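Local atomic coordinates of protein argonaute (Marinitoga piezophila, PDB entry 5I4A), a protein that uses short guide RNAs with a 5'-hydroxyl end to bind complementary target DNA or RNA and cleave it, possibly in defence against invading mobile genetic elements. Residues A[102-107]-A[244-249]; A[109-114]-A[149-154]; A[39-44]-A[98-103]; A[54-59]-A[92-97]. All blocks are in the same frame, centred on the assembly; numbering follows the deposited sequence.

Contact 1: A[102-107]-A[244-249]. With nucleotides of chain B.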
# COMPACT_ATOMS: atom_id res chain seq x y z
N ASN A 102 -27.62 5.91 -13.71
CA ASN A 102 -27.11 6.50 -14.94
C ASN A 102 -26.24 5.54 -15.73
O ASN A 102 -25.41 5.97 -16.53
CB ASN A 102 -26.37 7.80 -14.63
CG ASN A 102 -27.30 8.90 -14.15
OD1 ASN A 102 -27.78 9.72 -14.94
ND2 ASN A 102 -27.56 8.93 -12.85
N ASP A 103 -26.42 4.23 -15.50
CA ASP A 103 -25.82 3.15 -16.27
C ASP A 103 -24.30 3.08 -16.14
O ASP A 103 -23.63 2.54 -17.02
CB ASP A 103 -26.22 3.24 -17.75
CG ASP A 103 -26.75 1.93 -18.28
OD1 ASP A 103 -27.87 1.53 -17.90
OD2 ASP A 103 -26.05 1.28 -19.09
N PHE A 104 -23.75 3.60 -15.05
CA PHE A 104 -22.36 3.32 -14.72
C PHE A 104 -22.25 1.90 -14.17
O PHE A 104 -23.16 1.39 -13.51
CB PHE A 104 -21.83 4.31 -13.68
CG PHE A 104 -21.49 5.66 -14.24
CD1 PHE A 104 -22.47 6.50 -14.73
CD2 PHE A 104 -20.17 6.10 -14.26
CE1 PHE A 104 -22.16 7.74 -15.24
CE2 PHE A 104 -19.85 7.34 -14.77
CZ PHE A 104 -20.84 8.17 -15.26
N TYR A 105 -21.12 1.26 -14.45
CA TYR A 105 -20.79 -0.00 -13.81
C TYR A 105 -20.13 0.28 -12.47
O TYR A 105 -19.35 1.21 -12.33
CB TYR A 105 -19.86 -0.85 -14.68
CG TYR A 105 -20.53 -1.47 -15.88
CD1 TYR A 105 -21.91 -1.51 -16.00
CD2 TYR A 105 -19.77 -2.02 -16.91
CE1 TYR A 105 -22.52 -2.07 -17.10
CE2 TYR A 105 -20.37 -2.59 -18.01
CZ TYR A 105 -21.75 -2.61 -18.11
OH TYR A 105 -22.34 -3.18 -19.21
N PHE A 106 -20.47 -0.54 -11.47
CA PHE A 106 -19.82 -0.46 -10.17
C PHE A 106 -18.69 -1.48 -10.10
O PHE A 106 -18.83 -2.62 -10.56
CB PHE A 106 -20.82 -0.71 -9.03
CG PHE A 106 -20.16 -0.90 -7.69
CD1 PHE A 106 -19.72 0.19 -6.96
CD2 PHE A 106 -19.98 -2.18 -7.17
CE1 PHE A 106 -19.11 0.01 -5.73
CE2 PHE A 106 -19.37 -2.36 -5.94
CZ PHE A 106 -18.94 -1.26 -5.22
N LYS A 107 -17.57 -1.06 -9.53
CA LYS A 107 -16.42 -1.92 -9.29
C LYS A 107 -15.96 -1.70 -7.86
O LYS A 107 -16.05 -0.59 -7.33
CB LYS A 107 -15.29 -1.62 -10.29
CG LYS A 107 -14.12 -2.58 -10.24
CD LYS A 107 -13.28 -2.47 -11.51
CE LYS A 107 -11.97 -3.24 -11.41
NZ LYS A 107 -10.83 -2.35 -11.04
N LEU A 244 -20.97 14.01 -14.50
CA LEU A 244 -21.55 13.60 -13.22
C LEU A 244 -22.67 14.53 -12.77
O LEU A 244 -22.90 14.69 -11.57
CB LEU A 244 -20.46 13.52 -12.15
CG LEU A 244 -19.28 12.60 -12.45
CD1 LEU A 244 -18.33 12.55 -11.27
CD2 LEU A 244 -19.77 11.20 -12.82
N GLY A 245 -23.39 15.14 -13.73
CA GLY A 245 -24.39 16.13 -13.38
C GLY A 245 -25.44 15.62 -12.41
O GLY A 245 -25.93 16.36 -11.56
N PHE A 246 -25.80 14.34 -12.54
CA PHE A 246 -26.79 13.75 -11.64
C PHE A 246 -26.39 13.88 -10.17
O PHE A 246 -27.25 13.77 -9.29
CB PHE A 246 -27.01 12.28 -11.99
CG PHE A 246 -25.75 11.46 -12.02
CD1 PHE A 246 -25.25 10.88 -10.87
CD2 PHE A 246 -25.07 11.27 -13.22
CE1 PHE A 246 -24.09 10.13 -10.90
CE2 PHE A 246 -23.91 10.52 -13.26
CZ PHE A 246 -23.42 9.95 -12.10
N LEU A 247 -25.11 14.11 -9.88
CA LEU A 247 -24.67 14.36 -8.52
C LEU A 247 -25.06 15.74 -8.02
O LEU A 247 -24.81 16.05 -6.85
CB LEU A 247 -23.16 14.18 -8.39
CG LEU A 247 -22.59 12.77 -8.56
CD1 LEU A 247 -21.11 12.75 -8.20
CD2 LEU A 247 -23.36 11.77 -7.71
N ASN A 248 -25.66 16.59 -8.86
CA ASN A 248 -26.15 17.88 -8.40
C ASN A 248 -27.13 17.74 -7.25
O ASN A 248 -27.35 18.70 -6.51
CB ASN A 248 -26.80 18.65 -9.55
CG ASN A 248 -28.25 18.23 -9.80
OD1 ASN A 248 -28.60 17.06 -9.66
ND2 ASN A 248 -29.09 19.19 -10.17
N LYS A 249 -27.72 16.55 -7.08
CA LYS A 249 -28.64 16.31 -5.98
C LYS A 249 -27.99 16.58 -4.63
O LYS A 249 -28.63 17.12 -3.72
CB LYS A 249 -29.17 14.88 -6.05
CG LYS A 249 -30.20 14.65 -7.15
CD LYS A 249 -30.60 13.19 -7.28
CE LYS A 249 -31.92 13.05 -8.04
NZ LYS A 249 -32.15 11.68 -8.56
P C B 8 -5.27 -2.95 -7.92
OP1 C B 8 -4.66 -1.61 -8.12
OP2 C B 8 -4.70 -3.89 -6.91
O5' C B 8 -6.81 -2.73 -7.58
C5' C B 8 -7.73 -2.41 -8.62
C4' C B 8 -9.14 -2.78 -8.21
O4' C B 8 -9.31 -4.22 -8.25
C3' C B 8 -9.51 -2.41 -6.78
O3' C B 8 -9.86 -1.04 -6.65
C2' C B 8 -10.63 -3.38 -6.46
O2' C B 8 -11.85 -2.94 -7.03
C1' C B 8 -10.17 -4.64 -7.21

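Contact 2: A[109-114]-A[149-154]. With nucleotides of chain B.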
# COMPACT_ATOMS: atom_id res chain seq x y z
N GLY A 109 -14.37 -0.97 -4.36
CA GLY A 109 -13.67 0.25 -4.03
C GLY A 109 -14.37 1.52 -4.44
O GLY A 109 -13.73 2.58 -4.49
N ASN A 110 -15.67 1.46 -4.74
CA ASN A 110 -16.46 2.61 -5.16
C ASN A 110 -15.92 3.23 -6.44
O ASN A 110 -15.97 4.45 -6.62
CB ASN A 110 -16.57 3.66 -4.05
CG ASN A 110 -17.48 3.22 -2.92
OD1 ASN A 110 -18.56 2.67 -3.15
ND2 ASN A 110 -17.05 3.45 -1.68
N ASN A 111 -15.40 2.40 -7.34
CA ASN A 111 -15.05 2.82 -8.68
C ASN A 111 -16.28 2.69 -9.57
O ASN A 111 -16.95 1.65 -9.56
CB ASN A 111 -13.90 1.98 -9.24
CG ASN A 111 -12.60 2.21 -8.50
OD1 ASN A 111 -11.86 3.14 -8.81
ND2 ASN A 111 -12.31 1.37 -7.52
N PHE A 112 -16.57 3.73 -10.34
CA PHE A 112 -17.76 3.77 -11.19
C PHE A 112 -17.32 3.91 -12.64
O PHE A 112 -16.77 4.94 -13.04
CB PHE A 112 -18.70 4.89 -10.76
CG PHE A 112 -19.32 4.66 -9.41
CD1 PHE A 112 -20.29 3.69 -9.24
CD2 PHE A 112 -18.91 5.40 -8.31
CE1 PHE A 112 -20.86 3.47 -8.00
CE2 PHE A 112 -19.47 5.18 -7.07
CZ PHE A 112 -20.45 4.22 -6.91
N ILE A 113 -17.58 2.87 -13.42
CA ILE A 113 -17.13 2.78 -14.80
C ILE A 113 -18.21 3.38 -15.69
O ILE A 113 -19.34 2.89 -15.72
CB ILE A 113 -16.85 1.32 -15.18
CG1 ILE A 113 -15.72 0.74 -14.33
CG2 ILE A 113 -16.54 1.19 -16.65
CD1 ILE A 113 -15.55 -0.76 -14.48
N SER A 114 -17.86 4.43 -16.43
CA SER A 114 -18.80 5.01 -17.37
C SER A 114 -19.00 4.09 -18.56
O SER A 114 -18.08 3.40 -19.01
CB SER A 114 -18.31 6.38 -17.85
OG SER A 114 -19.17 6.91 -18.84
N LEU A 149 -12.16 11.13 -8.09
CA LEU A 149 -10.89 10.90 -8.76
C LEU A 149 -11.13 10.36 -10.15
O LEU A 149 -11.51 9.18 -10.29
CB LEU A 149 -10.02 9.94 -7.96
CG LEU A 149 -8.66 9.64 -8.59
CD1 LEU A 149 -7.75 10.85 -8.46
CD2 LEU A 149 -8.03 8.41 -7.97
N PRO A 150 -10.95 11.15 -11.21
CA PRO A 150 -11.01 10.59 -12.56
C PRO A 150 -9.88 9.59 -12.78
O PRO A 150 -8.74 9.81 -12.35
CB PRO A 150 -10.88 11.82 -13.46
CG PRO A 150 -10.23 12.85 -12.60
CD PRO A 150 -10.74 12.60 -11.22
N LYS A 151 -10.21 8.49 -13.43
CA LYS A 151 -9.22 7.47 -13.79
C LYS A 151 -9.75 6.72 -15.00
O LYS A 151 -10.70 7.16 -15.66
CB LYS A 151 -8.93 6.54 -12.61
CG LYS A 151 -10.05 5.56 -12.28
CD LYS A 151 -9.55 4.40 -11.43
CE LYS A 151 -9.41 4.80 -9.97
NZ LYS A 151 -9.28 3.59 -9.10
N PHE A 152 -9.15 5.58 -15.30
CA PHE A 152 -9.53 4.80 -16.47
C PHE A 152 -9.56 3.32 -16.14
O PHE A 152 -8.77 2.82 -15.33
CB PHE A 152 -8.58 5.06 -17.65
CG PHE A 152 -8.95 6.26 -18.46
CD1 PHE A 152 -9.86 6.15 -19.49
CD2 PHE A 152 -8.41 7.50 -18.17
CE1 PHE A 152 -10.21 7.26 -20.24
CE2 PHE A 152 -8.76 8.61 -18.91
CZ PHE A 152 -9.67 8.49 -19.95
N THR A 153 -10.50 2.62 -16.78
CA THR A 153 -10.62 1.18 -16.70
C THR A 153 -10.58 0.63 -18.12
O THR A 153 -11.35 1.08 -18.98
CB THR A 153 -11.91 0.75 -16.00
OG1 THR A 153 -12.10 1.54 -14.82
CG2 THR A 153 -11.85 -0.72 -15.61
N PHE A 154 -9.69 -0.32 -18.36
CA PHE A 154 -9.52 -0.92 -19.67
C PHE A 154 -10.11 -2.32 -19.64
O PHE A 154 -9.62 -3.20 -18.91
CB PHE A 154 -8.05 -0.94 -20.07
CG PHE A 154 -7.41 0.43 -20.03
CD1 PHE A 154 -7.53 1.29 -21.10
CD2 PHE A 154 -6.72 0.85 -18.91
CE1 PHE A 154 -6.96 2.55 -21.06
CE2 PHE A 154 -6.15 2.11 -18.86
CZ PHE A 154 -6.27 2.96 -19.94
P C B 9 -8.82 0.02 -6.04
OP1 C B 9 -9.34 1.38 -6.33
OP2 C B 9 -7.46 -0.36 -6.49
O5' C B 9 -8.91 -0.22 -4.47
C5' C B 9 -10.11 0.07 -3.76
C4' C B 9 -10.53 -1.06 -2.86
O4' C B 9 -10.13 -2.32 -3.45
C3' C B 9 -9.90 -1.09 -1.47
O3' C B 9 -10.56 -0.23 -0.55
C2' C B 9 -9.99 -2.56 -1.09
O2' C B 9 -11.30 -2.88 -0.66
C1' C B 9 -9.75 -3.23 -2.44
P A B 11 -14.82 3.99 3.57
OP1 A B 11 -14.85 3.63 2.13
OP2 A B 11 -15.11 5.39 3.99
O5' A B 11 -15.82 3.01 4.32
C5' A B 11 -16.24 3.27 5.65
C4' A B 11 -17.48 2.49 5.98
O4' A B 11 -18.59 3.03 5.21
C3' A B 11 -17.42 1.02 5.58
O3' A B 11 -16.81 0.18 6.56
C2' A B 11 -18.87 0.68 5.28
O2' A B 11 -19.61 0.42 6.47
C1' A B 11 -19.37 1.98 4.68
N9 A B 11 -19.21 1.99 3.21
C8 A B 11 -18.12 2.34 2.45
N7 A B 11 -18.32 2.24 1.16
C5 A B 11 -19.64 1.80 1.07
C6 A B 11 -20.48 1.48 -0.01
N6 A B 11 -20.10 1.58 -1.29
N1 A B 11 -21.73 1.07 0.27
C2 A B 11 -22.12 0.97 1.55
N3 A B 11 -21.43 1.23 2.65
C4 A B 11 -20.19 1.64 2.33

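Contact 3: A[39-44]-A[98-103]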
# COMPACT_ATOMS: atom_id res chain seq x y z
N VAL A 39 -34.67 -3.27 -8.29
CA VAL A 39 -35.28 -2.27 -9.16
C VAL A 39 -34.92 -0.84 -8.75
O VAL A 39 -35.05 0.08 -9.57
CB VAL A 39 -36.81 -2.43 -9.18
CG1 VAL A 39 -37.19 -3.79 -9.75
CG2 VAL A 39 -37.38 -2.26 -7.78
N ASN A 40 -34.47 -0.63 -7.51
CA ASN A 40 -34.09 0.70 -7.06
C ASN A 40 -32.58 0.91 -7.03
O ASN A 40 -32.13 2.02 -6.71
CB ASN A 40 -34.67 0.97 -5.66
CG ASN A 40 -36.16 1.21 -5.68
OD1 ASN A 40 -36.62 2.34 -5.84
ND2 ASN A 40 -36.94 0.14 -5.53
N ASN A 41 -31.79 -0.12 -7.35
CA ASN A 41 -30.33 -0.05 -7.27
C ASN A 41 -29.88 0.40 -5.88
O ASN A 41 -28.92 1.14 -5.72
CB ASN A 41 -29.75 0.86 -8.35
CG ASN A 41 -29.73 0.21 -9.71
OD1 ASN A 41 -29.40 -0.97 -9.85
ND2 ASN A 41 -30.09 0.97 -10.74
N PHE A 42 -30.60 -0.07 -4.86
CA PHE A 42 -30.40 0.42 -3.49
C PHE A 42 -30.89 -0.67 -2.55
O PHE A 42 -32.07 -1.04 -2.59
CB PHE A 42 -31.16 1.72 -3.27
CG PHE A 42 -30.77 2.45 -2.02
CD1 PHE A 42 -31.18 2.00 -0.78
CD2 PHE A 42 -29.99 3.60 -2.09
CE1 PHE A 42 -30.82 2.67 0.37
CE2 PHE A 42 -29.63 4.28 -0.93
CZ PHE A 42 -30.04 3.81 0.30
N LYS A 43 -30.00 -1.15 -1.68
CA LYS A 43 -30.31 -2.33 -0.89
C LYS A 43 -31.38 -2.03 0.16
O LYS A 43 -31.25 -1.10 0.95
CB LYS A 43 -29.04 -2.85 -0.21
CG LYS A 43 -29.19 -4.25 0.38
CD LYS A 43 -27.83 -4.91 0.59
CE LYS A 43 -27.97 -6.42 0.73
NZ LYS A 43 -26.64 -7.10 0.65
N PHE A 44 -32.44 -2.84 0.14
CA PHE A 44 -33.42 -2.89 1.21
C PHE A 44 -33.03 -3.96 2.22
O PHE A 44 -32.44 -4.99 1.85
CB PHE A 44 -34.82 -3.20 0.67
CG PHE A 44 -35.49 -2.05 -0.02
CD1 PHE A 44 -34.98 -1.53 -1.20
CD2 PHE A 44 -36.67 -1.51 0.48
CE1 PHE A 44 -35.60 -0.48 -1.84
CE2 PHE A 44 -37.30 -0.46 -0.16
CZ PHE A 44 -36.77 0.06 -1.32
N LEU A 98 -27.26 6.38 -7.68
CA LEU A 98 -27.29 7.41 -8.72
C LEU A 98 -26.40 7.03 -9.89
O LEU A 98 -26.79 7.17 -11.06
CB LEU A 98 -26.87 8.76 -8.13
CG LEU A 98 -27.88 9.41 -7.18
CD1 LEU A 98 -27.34 10.73 -6.66
CD2 LEU A 98 -29.22 9.61 -7.88
N PHE A 99 -25.18 6.56 -9.61
CA PHE A 99 -24.29 6.09 -10.67
C PHE A 99 -24.92 4.93 -11.44
O PHE A 99 -24.93 4.93 -12.67
CB PHE A 99 -22.94 5.68 -10.08
CG PHE A 99 -21.97 6.82 -9.92
CD1 PHE A 99 -21.19 7.23 -10.99
CD2 PHE A 99 -21.83 7.46 -8.70
CE1 PHE A 99 -20.28 8.27 -10.84
CE2 PHE A 99 -20.93 8.50 -8.55
CZ PHE A 99 -20.16 8.91 -9.63
N LEU A 100 -25.43 3.93 -10.71
CA LEU A 100 -26.06 2.79 -11.37
C LEU A 100 -27.30 3.22 -12.15
O LEU A 100 -27.58 2.68 -13.23
CB LEU A 100 -26.41 1.71 -10.35
CG LEU A 100 -25.25 0.95 -9.70
CD1 LEU A 100 -25.78 -0.08 -8.71
CD2 LEU A 100 -24.38 0.28 -10.75
N ASP A 101 -28.06 4.18 -11.61
CA ASP A 101 -29.23 4.69 -12.33
C ASP A 101 -28.84 5.40 -13.62
O ASP A 101 -29.67 5.49 -14.53
CB ASP A 101 -30.03 5.65 -11.45
CG ASP A 101 -30.85 4.93 -10.39
OD1 ASP A 101 -30.93 3.68 -10.45
OD2 ASP A 101 -31.42 5.61 -9.52
N ASN A 102 -27.62 5.91 -13.71
CA ASN A 102 -27.11 6.50 -14.94
C ASN A 102 -26.24 5.54 -15.73
O ASN A 102 -25.41 5.97 -16.53
CB ASN A 102 -26.37 7.80 -14.63
CG ASN A 102 -27.30 8.90 -14.15
OD1 ASN A 102 -27.78 9.72 -14.94
ND2 ASN A 102 -27.56 8.93 -12.85
N ASP A 103 -26.42 4.23 -15.50
CA ASP A 103 -25.82 3.15 -16.27
C ASP A 103 -24.30 3.08 -16.14
O ASP A 103 -23.63 2.54 -17.02
CB ASP A 103 -26.22 3.24 -17.75
CG ASP A 103 -26.75 1.93 -18.28
OD1 ASP A 103 -27.87 1.53 -17.90
OD2 ASP A 103 -26.05 1.28 -19.09
O HOH W 1 -33.48 2.52 -9.84

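Contact 4: A[54-59]-A[92-97]. With nucleotides of chain B.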
# COMPACT_ATOMS: atom_id res chain seq x y z
N GLU A 54 -33.17 2.73 4.40
CA GLU A 54 -32.60 3.92 5.02
C GLU A 54 -32.05 4.82 3.92
O GLU A 54 -31.18 4.40 3.15
CB GLU A 54 -31.51 3.54 6.03
CG GLU A 54 -32.06 2.85 7.27
CD GLU A 54 -31.04 1.95 7.95
OE1 GLU A 54 -29.96 1.72 7.37
OE2 GLU A 54 -31.33 1.48 9.07
N ILE A 55 -32.56 6.04 3.84
CA ILE A 55 -32.25 6.94 2.74
C ILE A 55 -31.86 8.30 3.30
O ILE A 55 -32.16 8.63 4.46
CB ILE A 55 -33.45 7.09 1.77
CG1 ILE A 55 -34.68 7.62 2.52
CG2 ILE A 55 -33.75 5.78 1.07
CD1 ILE A 55 -35.75 8.18 1.61
N PRO A 56 -31.18 9.12 2.50
CA PRO A 56 -30.99 10.52 2.89
C PRO A 56 -32.32 11.25 2.89
O PRO A 56 -33.28 10.85 2.23
CB PRO A 56 -30.05 11.08 1.81
CG PRO A 56 -29.49 9.88 1.10
CD PRO A 56 -30.53 8.81 1.21
N ASP A 57 -32.37 12.34 3.65
CA ASP A 57 -33.59 13.14 3.76
C ASP A 57 -33.74 14.05 2.54
O ASP A 57 -33.73 15.27 2.61
CB ASP A 57 -33.59 13.95 5.05
CG ASP A 57 -34.91 14.64 5.30
OD1 ASP A 57 -35.94 14.17 4.77
OD2 ASP A 57 -34.93 15.66 6.03
N ILE A 58 -33.88 13.40 1.38
CA ILE A 58 -34.06 14.08 0.10
C ILE A 58 -35.19 13.39 -0.65
O ILE A 58 -35.68 12.34 -0.24
CB ILE A 58 -32.76 14.09 -0.74
CG1 ILE A 58 -32.07 12.72 -0.71
CG2 ILE A 58 -31.81 15.17 -0.23
CD1 ILE A 58 -32.53 11.76 -1.79
N ASP A 59 -35.59 14.00 -1.76
CA ASP A 59 -36.62 13.40 -2.59
C ASP A 59 -36.10 12.10 -3.18
O ASP A 59 -35.07 12.08 -3.86
CB ASP A 59 -37.05 14.36 -3.69
CG ASP A 59 -38.43 14.03 -4.24
OD1 ASP A 59 -39.40 14.01 -3.45
OD2 ASP A 59 -38.54 13.77 -5.46
N TYR A 92 -23.13 6.61 0.97
CA TYR A 92 -22.41 5.75 0.03
C TYR A 92 -23.37 4.96 -0.85
O TYR A 92 -23.20 4.90 -2.08
CB TYR A 92 -21.48 4.81 0.79
CG TYR A 92 -20.05 5.29 0.90
CD1 TYR A 92 -19.32 5.64 -0.23
CD2 TYR A 92 -19.43 5.40 2.13
CE1 TYR A 92 -18.02 6.08 -0.14
CE2 TYR A 92 -18.12 5.84 2.24
CZ TYR A 92 -17.42 6.18 1.10
OH TYR A 92 -16.12 6.62 1.21
N LYS A 93 -24.38 4.35 -0.24
CA LYS A 93 -25.36 3.60 -1.02
C LYS A 93 -26.15 4.51 -1.94
O LYS A 93 -26.52 4.10 -3.05
CB LYS A 93 -26.30 2.83 -0.08
CG LYS A 93 -25.60 1.79 0.78
CD LYS A 93 -26.55 1.21 1.82
CE LYS A 93 -27.73 0.52 1.17
NZ LYS A 93 -28.68 -0.01 2.19
N TYR A 94 -26.42 5.74 -1.51
CA TYR A 94 -27.17 6.66 -2.34
C TYR A 94 -26.36 7.10 -3.56
O TYR A 94 -26.91 7.25 -4.66
CB TYR A 94 -27.62 7.88 -1.53
CG TYR A 94 -28.43 8.84 -2.34
CD1 TYR A 94 -29.62 8.44 -2.94
CD2 TYR A 94 -28.02 10.16 -2.52
CE1 TYR A 94 -30.37 9.31 -3.69
CE2 TYR A 94 -28.77 11.04 -3.27
CZ TYR A 94 -29.94 10.61 -3.86
OH TYR A 94 -30.70 11.48 -4.61
N ILE A 95 -25.06 7.31 -3.37
CA ILE A 95 -24.19 7.66 -4.50
C ILE A 95 -24.12 6.51 -5.49
O ILE A 95 -24.20 6.71 -6.71
CB ILE A 95 -22.80 8.06 -3.99
CG1 ILE A 95 -22.86 9.43 -3.32
CG2 ILE A 95 -21.77 8.04 -5.13
CD1 ILE A 95 -21.84 9.61 -2.22
N LYS A 96 -23.99 5.28 -4.98
CA LYS A 96 -23.96 4.11 -5.84
C LYS A 96 -25.22 4.01 -6.68
O LYS A 96 -25.16 3.75 -7.89
CB LYS A 96 -23.78 2.85 -4.98
CG LYS A 96 -23.76 1.55 -5.76
CD LYS A 96 -23.61 0.37 -4.81
CE LYS A 96 -23.42 -0.93 -5.56
NZ LYS A 96 -23.16 -2.05 -4.63
N LYS A 97 -26.39 4.22 -6.06
CA LYS A 97 -27.65 4.14 -6.79
C LYS A 97 -27.68 5.14 -7.94
O LYS A 97 -28.07 4.81 -9.06
CB LYS A 97 -28.83 4.39 -5.86
CG LYS A 97 -30.11 4.74 -6.60
CD LYS A 97 -31.26 5.03 -5.67
CE LYS A 97 -32.49 5.47 -6.46
NZ LYS A 97 -32.80 4.52 -7.57
P A B 11 -14.82 3.99 3.57
OP1 A B 11 -14.85 3.63 2.13
OP2 A B 11 -15.11 5.39 3.99
O5' A B 11 -15.82 3.01 4.32
C5' A B 11 -16.24 3.27 5.65
C4' A B 11 -17.48 2.49 5.98
O4' A B 11 -18.59 3.03 5.21
C3' A B 11 -17.42 1.02 5.58
O3' A B 11 -16.81 0.18 6.56
C2' A B 11 -18.87 0.68 5.28
O2' A B 11 -19.61 0.42 6.47
C1' A B 11 -19.37 1.98 4.68
N9 A B 11 -19.21 1.99 3.21
C8 A B 11 -18.12 2.34 2.45
N7 A B 11 -18.32 2.24 1.16
C5 A B 11 -19.64 1.80 1.07
C6 A B 11 -20.48 1.48 -0.01
N6 A B 11 -20.10 1.58 -1.29
N1 A B 11 -21.73 1.07 0.27
C2 A B 11 -22.12 0.97 1.55
N3 A B 11 -21.43 1.23 2.65
C4 A B 11 -20.19 1.64 2.33
O HOH W 2 -31.39 0.24 3.70
O HOH W 3 -29.21 2.65 3.13

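Contact 1: A[102-107]-A[244-249]
Asn102 and Phe246 stack where a Schellman motif ends helix 84-101. Asp103 is the C-prime residue of that motif. The contact joins the end of the N-terminal domain and the start of linker L1 to linker L2, where residues 245-249 form a 3-10 turn.

The amide-ring stack comes first. The Asn102 amide lies over one face of the Phe246 ring, offset toward the rim, with the two planes 19° apart. The amide nitrogen is also hydrogen-bonded to Leu98 O, which ties the amide back to its own helix. Asn102 CB adds a CH-pi contact, 4.3 Å from the Phe246 ring centroid. On the opposite face of that ring sits Leu244 C.

The aromatic pair is an offset edge-to-face one. Phe246 turns its edge to the face of Phe104, with centroids 5.8 Å apart and planes at 65°. Phe246 CG lies between the backbone N and the carbonyl carbon (chi1 54°), which aims the ring at both partners. Phe99 packs edge-to-face against both phenylalanines.

Apolar packing completes the set. Leu244 CD2 reaches Phe104 CZ at 4.0 Å. The tightest approach is Asn102 ND2 to Phe246 CG, 3.2 Å.

Contact 2: A[109-114]-A[149-154]
Asn111 and Lys151 meet at a phosphate of the guide RNA, beside a G1 beta bulge in which Asn110 and Asn111 both face Lys107. Lys151 NZ donates to Asn111 OD1 at 2.6 Å, with the donor tilted 26° from the carbonyl plane. A bend at chi3 (79°) lets the lysine chain cross the amide at about a right angle. Asn111 ND2 donates to OP1 of C9 of chain B at 3.2 Å and also bonds Lys108 O. Bonds at both ends thus fix which way the amide is flipped. Lys151 NZ lies 3.5 Å from the same C9 OP1, so its charge probably favours the phosphate here.

Asn110 turns instead to the base of A11 of chain B. Its OD1 accepts a weak bond from N6 of A11, and its ND2 gives another weak bond to N7. Both use the adenine Hoogsteen edge.

Further along, Ile113 CG1 rests 3.7 Å from Thr153 OG1. That hydroxyl is hydrogen-bonded to Thr132 OG1.

Strands 111-120 and 143-156 are not direct partners. Strand 127-140 runs between them, and these side chains meet across it. Helix 84-101 packs on Phe112, and helix 222-231 on Phe152 and Phe154.

Contact 3: A[39-44]-A[98-103]
Asn41 and Leu100 mark the closest backbone approach, 6.6 Å between their CA atoms, where helix 29-40 has just ended and helix 84-101 is in its last turn. Asn41 has positive phi and is the first residue to leave the helical path of 29-40.

The polar link runs from Asn41 to Asp101. Asn41 ND2 donates to Asp101 OD1 at 2.9 Å with an almost straight N-H...O angle of 175°. The acceptor lies in the amide plane of Asn41, and OD1 is met nearly along its C-O bond. The amide and carboxylate planes are turned 47° from each other. A water donates to the same OD1 and to Val39 O, each at 2.9 Å, so the oxygen takes two bonds and is joined to the end of the first helix by two routes. Asp101 OD2 forms a salt bridge with Lys97, which would help keep the carboxylate charged.

The apolar part is Leu100. Its CB packs 3.7 Å from Asn41 CG, and its CD1 lies 3.9 Å from Asn41 OD1. The leucine thus crosses the amide at a slant while that amide makes its bond.

Both segments belong to the N-terminal domain. Lys97 of helix 84-101 also bonds Asn40 O, and Lys93 bonds Lys43 O. Beyond the helix end, Phe42 and Phe44 pack on strand 51-56.

Contact 4: A[54-59]-A[92-97]
Tyr94 reaches from helix 84-101 along Pro56 and Ile58, which lie at and just past the end of strand 51-56. Its CG is anti to the backbone N (chi1 -178°), which carries the ring out toward the strand. Pro56 meets the near end of the ring, with its CG 3.7 Å from Tyr94 CG. Ile58 points back against the tyrosine and reaches the far end from the same side of the ring plane as Pro56. Its CD1 is 3.4 Å from Tyr94 OH and 3.5 Å from Tyr94 CZ. Both touch the ring obliquely.

The preceding residue, Lys93, is joined to the strand through water. One water accepts from Lys93 NZ at 2.9 Å and donates to Glu54 O at 2.6 Å. A second accepts from Glu54 N and, weakly, from Lys93 NZ. That ammonium group also bonds Lys43 O.

Tyr92 points to the guide RNA. N7 of A11 of chain B sits over the centre of one face of its ring, 3.4 Å from the plane. Tyr92 OH donates to OP2 of the same nucleotide at 3.2 Å.

The helix thus lies between the N-terminal sheet and the RNA. Glu54 pairs with Arg19 of the adjoining strand 16-22, and on the linker L1 side Ile95 packs on strand 127-140.

Overall arrangement
Helix 84-101 and the chain just after it tie the four contacts together. Contacts 3 and 4, with centres 10 Å apart, join the helix to the rest of the N-terminal domain and are linked by Lys97 NZ to Asn40 O at 2.7 Å. Contact 1 shares Asn102 and Asp103 with contact 3, 9 Å away between centres. It leads into strand 105-107, whose Tyr105 O lies 2.6 Å from Ile113 N of contact 2. Contacts 2 and 4 are about 20 Å apart between centres, yet both hold A11 of the guide, through Asn110 and Tyr92. Contact 3 stays about 7 Å from the RNA at its nearest atom. All four lie away from the catalytic residues of the PIWI domain.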